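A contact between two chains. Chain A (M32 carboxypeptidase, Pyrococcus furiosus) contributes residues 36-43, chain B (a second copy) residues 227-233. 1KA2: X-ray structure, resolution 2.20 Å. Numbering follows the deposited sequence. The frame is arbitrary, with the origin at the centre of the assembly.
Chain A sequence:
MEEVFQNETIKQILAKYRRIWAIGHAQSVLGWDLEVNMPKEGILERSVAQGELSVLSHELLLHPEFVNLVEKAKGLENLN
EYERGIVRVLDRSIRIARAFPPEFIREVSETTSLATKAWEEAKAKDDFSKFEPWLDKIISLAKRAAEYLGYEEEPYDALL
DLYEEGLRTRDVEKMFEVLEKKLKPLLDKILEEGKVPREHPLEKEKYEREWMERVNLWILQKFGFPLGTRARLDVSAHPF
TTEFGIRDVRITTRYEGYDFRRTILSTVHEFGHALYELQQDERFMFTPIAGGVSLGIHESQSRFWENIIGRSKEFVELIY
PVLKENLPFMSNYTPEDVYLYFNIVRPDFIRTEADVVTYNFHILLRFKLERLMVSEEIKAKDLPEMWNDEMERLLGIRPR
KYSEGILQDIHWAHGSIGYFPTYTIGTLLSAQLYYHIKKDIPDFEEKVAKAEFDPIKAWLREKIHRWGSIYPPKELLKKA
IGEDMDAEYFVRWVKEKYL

Chain A (36-43) VNMPKEGI
Chain B, residues 227-233: LGTRARL

How do the two backbones meet? Neither stretch offers a long regular element: chain A leaves a helix at Asn A37 (phi/psi -121/-37) and runs through Met A38 (-42/126) and Pro A39 (-64/143) into a tight bend, while chain B passes from a loop into a strand that begins at Ala B231. The register is set by Pro A39 and Gly B228, whose CA atoms lie 4.4 Å apart. Two main-chain hydrogen bonds follow, from Lys A40 N to Gly B228 O (3.1 Å, 158°) and from Glu A41 N to Thr B229 O (2.9 Å, 143°), so successive amides of chain A serve successive carbonyls of chain B. Gly B228 has phi/psi 70/-12, a positive phi that favours glycine, and its N bonds back to Ala B231 O at 2.9 Å. In chain A, Gly A42 N closes the bend on Pro A39 O, also at 2.9 Å.

What does the proline ring do? Pro A39, buried and with its CA-to-CB bond toward chain B, lies against the backbone of that loop. Its pucker is C-gamma exo. CB comes 3.3 Å from Thr B229 C and 3.4 Å from Arg B230 N, CG is 3.5 Å from Ala B231 N, and CD is 3.9 Å from Arg B232 CG, so the ring spans four successive residues. Its CA adds a CA-H...O contact to Gly B228 O at 3.5 Å.

How does Glu A41 use its carboxylate? The side chain starts toward chain B and takes chi1 -71° (m), chi2 -171° (t) and chi3 73°, an extended course with a turned carboxylate that meets two residues. OE2 accepts a hydrogen bond from Thr B229 OG1 at 3.1 Å; although the CA-to-CB bond of Thr B229 points away, its t rotamer (-161°) leaves the hydroxyl within reach. OE1 lies over one face of the Arg B230 guanidinium, 3.6 Å from Arg B230 NH1. This salt bridge is one of charge alone, since the oxygen is well out of the guanidinium plane and no N-H points at it. Arg B230 also leaves its backbone away from chain A, but chi1 -79° (m), chi2 173° (t), chi3 136° (between wells) and chi4 141° bring its end nearer.

How does Arg B232 reach the end of the helix? Its CA-to-CB bond points toward chain A, and chi1 -61° (m), chi2 -169° (t), chi3 49° (p) and chi4 89° carry the guanidinium to Asn A37. There NH1 donates to the main-chain Asn A37 O at 3.0 Å and 140°, while Asn A37 CB lies over one face of the guanidinium and 4.0 Å from Arg B232 CD. Asn A37 itself has chi1 -53° (m) and chi2 -50°, and its ND2 is hydrogen-bonded elsewhere in the structure. By contrast, Lys A40 (m, m, t, t) starts sideways and its end leads away; its hydrogen bond to chain B is made by the backbone amide, though Lys A40 CG still passes 3.7 Å from Gly B228 O.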

ATOM      1  N   VAL A  36       2.852   7.531  -3.936  1.00 30.65           N
ATOM      2  CA  VAL A  36       2.077   7.312  -5.148  1.00 28.26           C
ATOM      3  C   VAL A  36       0.550   7.407  -5.117  1.00 28.05           C
ATOM      4  O   VAL A  36      -0.050   7.875  -6.081  1.00 26.81           O
ATOM      5  CB  VAL A  36       2.464   5.935  -5.767  1.00 29.33           C
ATOM      6  CG1 VAL A  36       1.637   5.654  -7.032  1.00 27.46           C
ATOM      7  CG2 VAL A  36       3.957   5.921  -6.095  1.00 27.81           C
ATOM      8  N   ASN A  37      -0.089   6.986  -4.031  1.00 30.62           N
ATOM      9  CA  ASN A  37      -1.554   7.003  -4.010  1.00 29.96           C
ATOM     10  C   ASN A  37      -2.291   7.810  -2.952  1.00 30.24           C
ATOM     11  O   ASN A  37      -3.345   8.381  -3.235  1.00 34.56           O
ATOM     12  CB  ASN A  37      -2.069   5.566  -3.926  1.00 28.21           C
ATOM     13  CG  ASN A  37      -1.489   4.677  -4.998  1.00 26.40           C
ATOM     14  OD1 ASN A  37      -1.507   5.024  -6.166  1.00 28.93           O
ATOM     15  ND2 ASN A  37      -0.980   3.516  -4.605  1.00 29.40           N
ATOM     16  N   MET A  38      -1.746   7.827  -1.743  1.00 30.91           N
ATOM     17  CA  MET A  38      -2.355   8.479  -0.587  1.00 28.82           C
ATOM     18  C   MET A  38      -3.000   9.847  -0.750  1.00 30.12           C
ATOM     19  O   MET A  38      -2.391  10.784  -1.259  1.00 25.80           O
ATOM     20  CB  MET A  38      -1.335   8.558   0.564  1.00 28.40           C
ATOM     21  CG  MET A  38      -1.950   8.899   1.916  1.00 25.06           C
ATOM     22  SD  MET A  38      -0.756   9.258   3.210  1.00 32.20           S
ATOM     23  CE  MET A  38      -0.087  10.832   2.605  1.00 30.83           C
ATOM     24  N   PRO A  39      -4.275   9.968  -0.346  1.00 31.31           N
ATOM     25  CA  PRO A  39      -4.931  11.280  -0.466  1.00 31.53           C
ATOM     26  C   PRO A  39      -4.127  12.166   0.459  1.00 30.30           C
ATOM     27  O   PRO A  39      -3.720  11.718   1.528  1.00 27.68           O
ATOM     28  CB  PRO A  39      -6.345  11.062   0.080  1.00 31.42           C
ATOM     29  CG  PRO A  39      -6.509   9.585   0.219  1.00 30.80           C
ATOM     30  CD  PRO A  39      -5.244   8.878  -0.155  1.00 31.67           C
ATOM     31  N   LYS A  40      -3.925  13.421   0.088  1.00 33.41           N
ATOM     32  CA  LYS A  40      -3.079  14.312   0.883  1.00 36.19           C
ATOM     33  C   LYS A  40      -3.282  14.365   2.380  1.00 34.93           C
ATOM     34  O   LYS A  40      -2.327  14.316   3.142  1.00 34.12           O
ATOM     35  CB  LYS A  40      -3.133  15.731   0.318  1.00 40.86           C
ATOM     36  CG  LYS A  40      -2.754  15.865  -1.165  1.00 48.27           C
ATOM     37  CD  LYS A  40      -1.236  15.738  -1.461  1.00 54.74           C
ATOM     38  CE  LYS A  40      -0.907  15.949  -2.962  1.00 57.40           C
ATOM     39  NZ  LYS A  40       0.569  15.814  -3.206  1.00 61.84           N
ATOM     40  N   GLU A  41      -4.521  14.469   2.818  1.00 33.40           N
ATOM     41  CA  GLU A  41      -4.765  14.534   4.239  1.00 34.43           C
ATOM     42  C   GLU A  41      -4.526  13.228   5.007  1.00 33.54           C
ATOM     43  O   GLU A  41      -4.600  13.202   6.232  1.00 33.04           O
ATOM     44  CB  GLU A  41      -6.184  15.065   4.529  1.00 34.98           C
ATOM     45  CG  GLU A  41      -6.421  16.530   4.240  1.00 38.75           C
ATOM     46  CD  GLU A  41      -7.783  17.008   4.770  1.00 42.57           C
ATOM     47  OE1 GLU A  41      -7.932  17.152   6.004  1.00 45.93           O
ATOM     48  OE2 GLU A  41      -8.705  17.223   3.956  1.00 44.69           O
ATOM     49  N   GLY A  42      -4.240  12.135   4.318  1.00 32.93           N
ATOM     50  CA  GLY A  42      -4.001  10.904   5.055  1.00 34.02           C
ATOM     51  C   GLY A  42      -2.625  10.855   5.711  1.00 33.54           C
ATOM     52  O   GLY A  42      -2.278   9.892   6.393  1.00 35.45           O
ATOM     53  N   ILE A  43      -1.849  11.918   5.531  1.00 33.04           N
ATOM     54  CA  ILE A  43      -0.482  11.975   6.059  1.00 31.87           C
ATOM     55  C   ILE A  43      -0.316  11.841   7.567  1.00 31.37           C
ATOM     56  O   ILE A  43       0.592  11.159   8.024  1.00 32.89           O
ATOM     57  CB  ILE A  43       0.248  13.278   5.587  1.00 30.38           C
ATOM     58  CG1 ILE A  43       1.704  13.285   6.074  1.00 30.40           C
ATOM     59  CG2 ILE A  43      -0.481  14.510   6.113  1.00 26.99           C
ATOM     60  CD1 ILE A  43       2.609  12.303   5.363  1.00 30.33           C
TER
ATOM     61  N   LEU B 227     -12.209  13.156  -3.111  1.00 35.34           N
ATOM     62  CA  LEU B 227     -11.129  12.559  -3.889  1.00 36.00           C
ATOM     63  C   LEU B 227      -9.804  13.315  -3.807  1.00 35.91           C
ATOM     64  O   LEU B 227      -9.777  14.546  -3.835  1.00 36.03           O
ATOM     65  CB  LEU B 227     -11.520  12.466  -5.365  1.00 38.96           C
ATOM     66  CG  LEU B 227     -12.611  11.506  -5.837  1.00 40.64           C
ATOM     67  CD1 LEU B 227     -12.370  10.121  -5.236  1.00 42.80           C
ATOM     68  CD2 LEU B 227     -13.953  12.037  -5.436  1.00 43.52           C
ATOM     69  N   GLY B 228      -8.707  12.561  -3.729  1.00 35.49           N
ATOM     70  CA  GLY B 228      -7.382  13.156  -3.669  1.00 34.10           C
ATOM     71  C   GLY B 228      -7.055  13.870  -2.374  1.00 35.32           C
ATOM     72  O   GLY B 228      -5.905  14.222  -2.120  1.00 35.20           O
ATOM     73  N   THR B 229      -8.064  14.086  -1.539  1.00 35.01           N
ATOM     74  CA  THR B 229      -7.839  14.758  -0.276  1.00 34.54           C
ATOM     75  C   THR B 229      -7.970  13.791   0.912  1.00 34.06           C
ATOM     76  O   THR B 229      -7.114  13.762   1.797  1.00 31.98           O
ATOM     77  CB  THR B 229      -8.823  15.945  -0.129  1.00 36.73           C
ATOM     78  OG1 THR B 229      -8.333  16.845   0.868  1.00 43.01           O
ATOM     79  CG2 THR B 229     -10.203  15.461   0.286  1.00 33.91           C
ATOM     80  N   ARG B 230      -9.044  13.002   0.924  1.00 35.13           N
ATOM     81  CA  ARG B 230      -9.296  12.027   1.977  1.00 34.78           C
ATOM     82  C   ARG B 230      -9.778  10.688   1.409  1.00 34.58           C
ATOM     83  O   ARG B 230     -10.027   9.748   2.151  1.00 35.34           O
ATOM     84  CB  ARG B 230     -10.338  12.568   2.959  1.00 38.07           C
ATOM     85  CG  ARG B 230      -9.782  13.570   3.959  1.00 42.93           C
ATOM     86  CD  ARG B 230     -10.866  14.203   4.808  1.00 45.50           C
ATOM     87  NE  ARG B 230     -10.438  14.258   6.201  1.00 54.33           N
ATOM     88  CZ  ARG B 230     -10.683  15.269   7.023  1.00 56.40           C
ATOM     89  NH1 ARG B 230     -11.355  16.323   6.588  1.00 61.36           N
ATOM     90  NH2 ARG B 230     -10.262  15.225   8.277  1.00 58.17           N
ATOM     91  N   ALA B 231      -9.900  10.587   0.091  1.00 34.07           N
ATOM     92  CA  ALA B 231     -10.383   9.337  -0.476  1.00 33.79           C
ATOM     93  C   ALA B 231      -9.927   9.064  -1.890  1.00 32.73           C
ATOM     94  O   ALA B 231      -9.417   9.949  -2.586  1.00 34.80           O
ATOM     95  CB  ALA B 231     -11.917   9.304  -0.415  1.00 34.87           C
ATOM     96  N   ARG B 232     -10.130   7.820  -2.305  1.00 29.26           N
ATOM     97  CA  ARG B 232      -9.762   7.368  -3.634  1.00 29.93           C
ATOM     98  C   ARG B 232     -10.801   6.381  -4.164  1.00 28.82           C
ATOM     99  O   ARG B 232     -11.512   5.732  -3.393  1.00 29.36           O
ATOM    100  CB  ARG B 232      -8.419   6.617  -3.620  1.00 30.29           C
ATOM    101  CG  ARG B 232      -7.177   7.373  -3.160  1.00 31.08           C
ATOM    102  CD  ARG B 232      -5.957   6.514  -3.488  1.00 25.32           C
ATOM    103  NE  ARG B 232      -6.043   6.069  -4.880  1.00 27.22           N
ATOM    104  CZ  ARG B 232      -5.551   6.742  -5.919  1.00 28.16           C
ATOM    105  NH1 ARG B 232      -4.913   7.889  -5.723  1.00 28.99           N
ATOM    106  NH2 ARG B 232      -5.725   6.290  -7.158  1.00 25.98           N
ATOM    107  N   LEU B 233     -10.855   6.276  -5.486  1.00 28.18           N
ATOM    108  CA  LEU B 233     -11.707   5.330  -6.178  1.00 30.06           C
ATOM    109  C   LEU B 233     -10.778   4.611  -7.161  1.00 30.93           C
ATOM    110  O   LEU B 233     -10.094   5.249  -7.963  1.00 31.93           O
ATOM    111  CB  LEU B 233     -12.823   6.027  -6.957  1.00 30.31           C
ATOM    112  CG  LEU B 233     -13.524   5.095  -7.958  1.00 32.65           C
ATOM    113  CD1 LEU B 233     -14.373   4.073  -7.203  1.00 33.13           C
ATOM    114  CD2 LEU B 233     -14.403   5.906  -8.916  1.00 34.32           C
TER